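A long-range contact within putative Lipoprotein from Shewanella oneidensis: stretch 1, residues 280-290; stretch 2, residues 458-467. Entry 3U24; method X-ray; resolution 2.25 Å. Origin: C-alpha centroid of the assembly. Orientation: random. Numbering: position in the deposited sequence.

Stretch 1 (280-290) KITDKLWPKYF
Stretch 2 (458-467) EPEMWLMYYK

How do the two backbones lie against each other? Both stretches are mostly helical. The first helix enters from earlier in the chain, with phi/psi near -65/-42 from Lys280 to Lys284, then -86/-22 at Leu285, and is kinked where the N atoms of Pro287 and Lys288 make no bond to the turn before; Lys288 N instead reaches Leu285 O at 2.8 Å. The second helix starts at Pro459, with Glu458 at the N-cap position (phi/psi -64/125), and runs regularly through Lys467 with phi near -60° and psi near -42°. The axes approach to 10.0 Å, and their N-to-C directions differ by 136° (signed crossing angle -136°), so the helices run roughly against each other but splay. In the register, Ile281 pairs with Pro459, their CA atoms 6.3 Å apart.

Which apolar side chains fill the space between them? Ile281 (chi1 m, chi2 t) points toward the second helix and reaches four of its residues. Ile281 CG2 lies 3.8 Å from Pro459 CB and 4.1 Å from Leu463 CB, while Ile281 CD1 sits 3.9 Å from Trp462 CB and 3.9 Å from Tyr466 CE2, at the edge of the tyrosine ring. Trp462 (chi1 m) starts toward the first helix, but its end leads away, leaving its CB to make the contact. One turn after Ile281, Leu285 (m, t) brings CD1 to 4.0 Å from Pro459 CB and, more loosely, 4.5 Å from Leu463 CD2. Leu463 adopts t, p.

Where does the isoleucine come close to backbone? Ile281 CG2 packs 3.6 Å from Pro459 O, and Ile281 CD1 is 3.9 Å from Leu463 N. These are packing contacts: Pro459 O and Leu463 N are bonded to each other within their helix at 2.9 Å, so the methyl groups rest against a backbone whose polar atoms are already paired.

What polar bonds join the stretches? Both converge on one carboxylate oxygen. The CA-to-CB bond of Glu460 points sideways relative to the first stretch, but its m, p rotamer (chi3 -10°) brings the end of the side chain nearer. Lys288, extended with all four chi angles t, donates from NZ to Glu460 OE2 at 3.0 Å, a hydrogen bond reinforced by opposite charges as a salt bridge. Tyr289 (chi1 m, chi2 -78°) donates its OH to Glu460 OE2 at a short 2.5 Å, with the oxygen near the plane of the ring, at its edge. Leu285 CD2 lies 3.3 Å from Glu460 OE2, a close contact but not a bond.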

# COMPACT_ATOMS: atom_id res chain seq x y z
N LYS A 280 4.43 -15.02 28.93
CA LYS A 280 3.49 -15.28 30.03
C LYS A 280 2.35 -16.16 29.58
O LYS A 280 2.00 -17.08 30.28
CB LYS A 280 2.89 -13.99 30.58
CG LYS A 280 3.88 -13.19 31.42
CD LYS A 280 3.31 -11.81 31.81
CE LYS A 280 4.42 -10.89 32.34
NZ LYS A 280 4.38 -9.53 31.69
N ILE A 281 1.78 -15.89 28.41
CA ILE A 281 0.67 -16.70 27.97
C ILE A 281 1.15 -18.11 27.74
O ILE A 281 0.45 -19.09 28.07
CB ILE A 281 -0.04 -16.15 26.73
CG1 ILE A 281 -0.63 -14.77 27.05
CG2 ILE A 281 -1.14 -17.10 26.28
CD1 ILE A 281 -1.12 -13.98 25.84
N THR A 282 2.36 -18.23 27.19
CA THR A 282 2.86 -19.51 26.78
C THR A 282 3.07 -20.37 28.02
O THR A 282 2.66 -21.51 28.02
CB THR A 282 4.10 -19.34 25.89
OG1 THR A 282 3.68 -18.72 24.67
CG2 THR A 282 4.78 -20.67 25.55
N ASP A 283 3.65 -19.78 29.08
CA ASP A 283 3.78 -20.45 30.38
C ASP A 283 2.45 -21.02 30.89
O ASP A 283 2.41 -22.14 31.34
CB ASP A 283 4.38 -19.49 31.47
CG ASP A 283 5.89 -19.12 31.23
OD1 ASP A 283 6.58 -19.78 30.40
OD2 ASP A 283 6.38 -18.15 31.87
N LYS A 284 1.36 -20.25 30.80
CA LYS A 284 0.05 -20.68 31.30
C LYS A 284 -0.57 -21.76 30.41
O LYS A 284 -1.17 -22.71 30.90
CB LYS A 284 -0.90 -19.49 31.44
N LEU A 285 -0.40 -21.65 29.10
CA LEU A 285 -1.05 -22.59 28.19
C LEU A 285 -0.27 -23.87 27.94
O LEU A 285 -0.85 -24.87 27.54
CB LEU A 285 -1.30 -21.91 26.85
CG LEU A 285 -2.47 -20.94 26.76
CD1 LEU A 285 -2.44 -20.26 25.39
CD2 LEU A 285 -3.78 -21.68 27.00
N TRP A 286 1.04 -23.87 28.17
CA TRP A 286 1.88 -25.02 27.81
C TRP A 286 1.36 -26.39 28.23
O TRP A 286 1.26 -27.30 27.39
CB TRP A 286 3.31 -24.84 28.33
CG TRP A 286 4.21 -25.85 27.73
CD1 TRP A 286 4.55 -27.10 28.25
CD2 TRP A 286 4.86 -25.80 26.41
NE1 TRP A 286 5.36 -27.77 27.38
CE2 TRP A 286 5.58 -27.05 26.26
CE3 TRP A 286 4.93 -24.87 25.41
CZ2 TRP A 286 6.33 -27.33 25.15
CZ3 TRP A 286 5.68 -25.17 24.28
CH2 TRP A 286 6.37 -26.36 24.16
N PRO A 287 1.02 -26.56 29.52
CA PRO A 287 0.59 -27.91 29.89
C PRO A 287 -0.72 -28.29 29.25
O PRO A 287 -1.02 -29.48 29.16
CB PRO A 287 0.46 -27.86 31.43
CG PRO A 287 0.39 -26.42 31.78
CD PRO A 287 1.09 -25.66 30.69
N LYS A 288 -1.50 -27.31 28.79
CA LYS A 288 -2.79 -27.61 28.20
C LYS A 288 -2.64 -28.27 26.82
O LYS A 288 -3.52 -29.01 26.42
CB LYS A 288 -3.66 -26.34 28.17
CG LYS A 288 -4.96 -26.45 27.39
CD LYS A 288 -5.73 -25.13 27.41
CE LYS A 288 -7.07 -25.22 26.69
NZ LYS A 288 -7.79 -23.91 26.74
N TYR A 289 -1.52 -28.07 26.14
CA TYR A 289 -1.32 -28.60 24.79
C TYR A 289 -0.14 -29.56 24.60
O TYR A 289 -0.00 -30.16 23.53
CB TYR A 289 -1.12 -27.42 23.84
CG TYR A 289 -2.37 -26.60 23.68
CD1 TYR A 289 -3.41 -27.04 22.86
CD2 TYR A 289 -2.54 -25.41 24.38
CE1 TYR A 289 -4.57 -26.30 22.71
CE2 TYR A 289 -3.70 -24.66 24.24
CZ TYR A 289 -4.71 -25.11 23.40
OH TYR A 289 -5.87 -24.40 23.27
N PHE A 290 0.72 -29.69 25.60
CA PHE A 290 1.92 -30.52 25.50
C PHE A 290 2.11 -31.37 26.76
O PHE A 290 1.79 -30.92 27.86
CB PHE A 290 3.15 -29.63 25.38
CG PHE A 290 3.32 -29.00 24.04
CD1 PHE A 290 2.68 -27.80 23.74
CD2 PHE A 290 4.17 -29.56 23.10
CE1 PHE A 290 2.85 -27.20 22.51
CE2 PHE A 290 4.36 -28.95 21.86
CZ PHE A 290 3.69 -27.77 21.57
N GLU A 458 -9.66 -14.70 25.74
CA GLU A 458 -9.09 -16.06 25.58
C GLU A 458 -7.58 -15.99 25.34
O GLU A 458 -7.14 -15.30 24.40
CB GLU A 458 -9.77 -16.73 24.38
CG GLU A 458 -9.32 -18.15 24.10
CD GLU A 458 -10.03 -18.75 22.89
OE1 GLU A 458 -10.32 -18.03 21.90
OE2 GLU A 458 -10.29 -19.97 22.94
N PRO A 459 -6.79 -16.71 26.16
CA PRO A 459 -5.33 -16.58 26.02
C PRO A 459 -4.82 -16.95 24.64
O PRO A 459 -3.93 -16.29 24.13
CB PRO A 459 -4.79 -17.51 27.09
CG PRO A 459 -5.87 -17.53 28.13
CD PRO A 459 -7.13 -17.52 27.34
N GLU A 460 -5.40 -17.98 24.02
CA GLU A 460 -5.01 -18.42 22.66
C GLU A 460 -5.15 -17.28 21.64
O GLU A 460 -4.29 -17.06 20.80
CB GLU A 460 -5.86 -19.63 22.21
CG GLU A 460 -5.54 -20.99 22.88
CD GLU A 460 -6.21 -21.22 24.24
OE1 GLU A 460 -6.81 -20.27 24.83
OE2 GLU A 460 -6.13 -22.38 24.73
N MSE A 461 -6.26 -16.57 21.73
CA MSE A 461 -6.59 -15.47 20.84
C MSE A 461 -5.55 -14.37 21.04
O MSE A 461 -4.97 -13.89 20.08
CB MSE A 461 -8.00 -14.94 21.13
CG MSE A 461 -8.36 -13.61 20.43
SE MSE A 461 -8.39 -13.84 18.49
CE MSE A 461 -10.26 -14.38 18.47
N TRP A 462 -5.29 -14.00 22.28
CA TRP A 462 -4.26 -12.98 22.54
C TRP A 462 -2.89 -13.37 22.04
O TRP A 462 -2.17 -12.55 21.45
CB TRP A 462 -4.23 -12.58 24.01
CG TRP A 462 -5.35 -11.60 24.28
CD1 TRP A 462 -6.71 -11.86 24.36
CD2 TRP A 462 -5.24 -10.16 24.45
NE1 TRP A 462 -7.42 -10.73 24.56
CE2 TRP A 462 -6.59 -9.67 24.63
CE3 TRP A 462 -4.19 -9.27 24.48
CZ2 TRP A 462 -6.86 -8.33 24.83
CZ3 TRP A 462 -4.46 -7.91 24.67
CH2 TRP A 462 -5.76 -7.46 24.85
N LEU A 463 -2.51 -14.63 22.22
CA LEU A 463 -1.21 -15.08 21.79
C LEU A 463 -1.07 -14.92 20.27
O LEU A 463 -0.03 -14.44 19.80
CB LEU A 463 -0.99 -16.54 22.20
CG LEU A 463 0.32 -17.21 21.82
CD1 LEU A 463 1.49 -16.44 22.39
CD2 LEU A 463 0.32 -18.67 22.27
N MSE A 464 -2.11 -15.32 19.54
CA MSE A 464 -2.12 -15.26 18.11
C MSE A 464 -2.15 -13.82 17.62
O MSE A 464 -1.44 -13.49 16.68
CB MSE A 464 -3.30 -16.05 17.51
CG MSE A 464 -3.22 -17.56 17.66
SE MSE A 464 -1.56 -18.42 16.87
CE MSE A 464 -1.37 -17.43 15.29
N TYR A 465 -2.96 -12.98 18.25
CA TYR A 465 -2.93 -11.55 17.98
C TYR A 465 -1.52 -10.96 18.14
O TYR A 465 -1.05 -10.18 17.30
CB TYR A 465 -3.89 -10.77 18.90
CG TYR A 465 -3.55 -9.29 18.89
CD1 TYR A 465 -3.82 -8.51 17.77
CD2 TYR A 465 -2.92 -8.70 19.93
CE1 TYR A 465 -3.51 -7.16 17.73
CE2 TYR A 465 -2.56 -7.37 19.91
CZ TYR A 465 -2.87 -6.59 18.80
OH TYR A 465 -2.52 -5.26 18.75
N TYR A 466 -0.85 -11.31 19.22
CA TYR A 466 0.48 -10.80 19.43
C TYR A 466 1.47 -11.20 18.32
O TYR A 466 2.29 -10.37 17.91
CB TYR A 466 1.01 -11.22 20.78
CG TYR A 466 0.43 -10.47 21.96
CD1 TYR A 466 0.33 -9.10 21.96
CD2 TYR A 466 0.05 -11.15 23.12
CE1 TYR A 466 -0.14 -8.41 23.07
CE2 TYR A 466 -0.47 -10.49 24.22
CZ TYR A 466 -0.53 -9.12 24.20
OH TYR A 466 -1.03 -8.45 25.28
N LYS A 467 1.37 -12.42 17.78
CA LYS A 467 2.28 -12.80 16.70
C LYS A 467 2.02 -11.91 15.49
O LYS A 467 2.97 -11.43 14.82
CB LYS A 467 2.17 -14.29 16.30
CG LYS A 467 2.86 -14.63 14.97
CD LYS A 467 2.51 -16.01 14.46
CE LYS A 467 3.19 -16.35 13.12
NZ LYS A 467 2.33 -15.99 11.93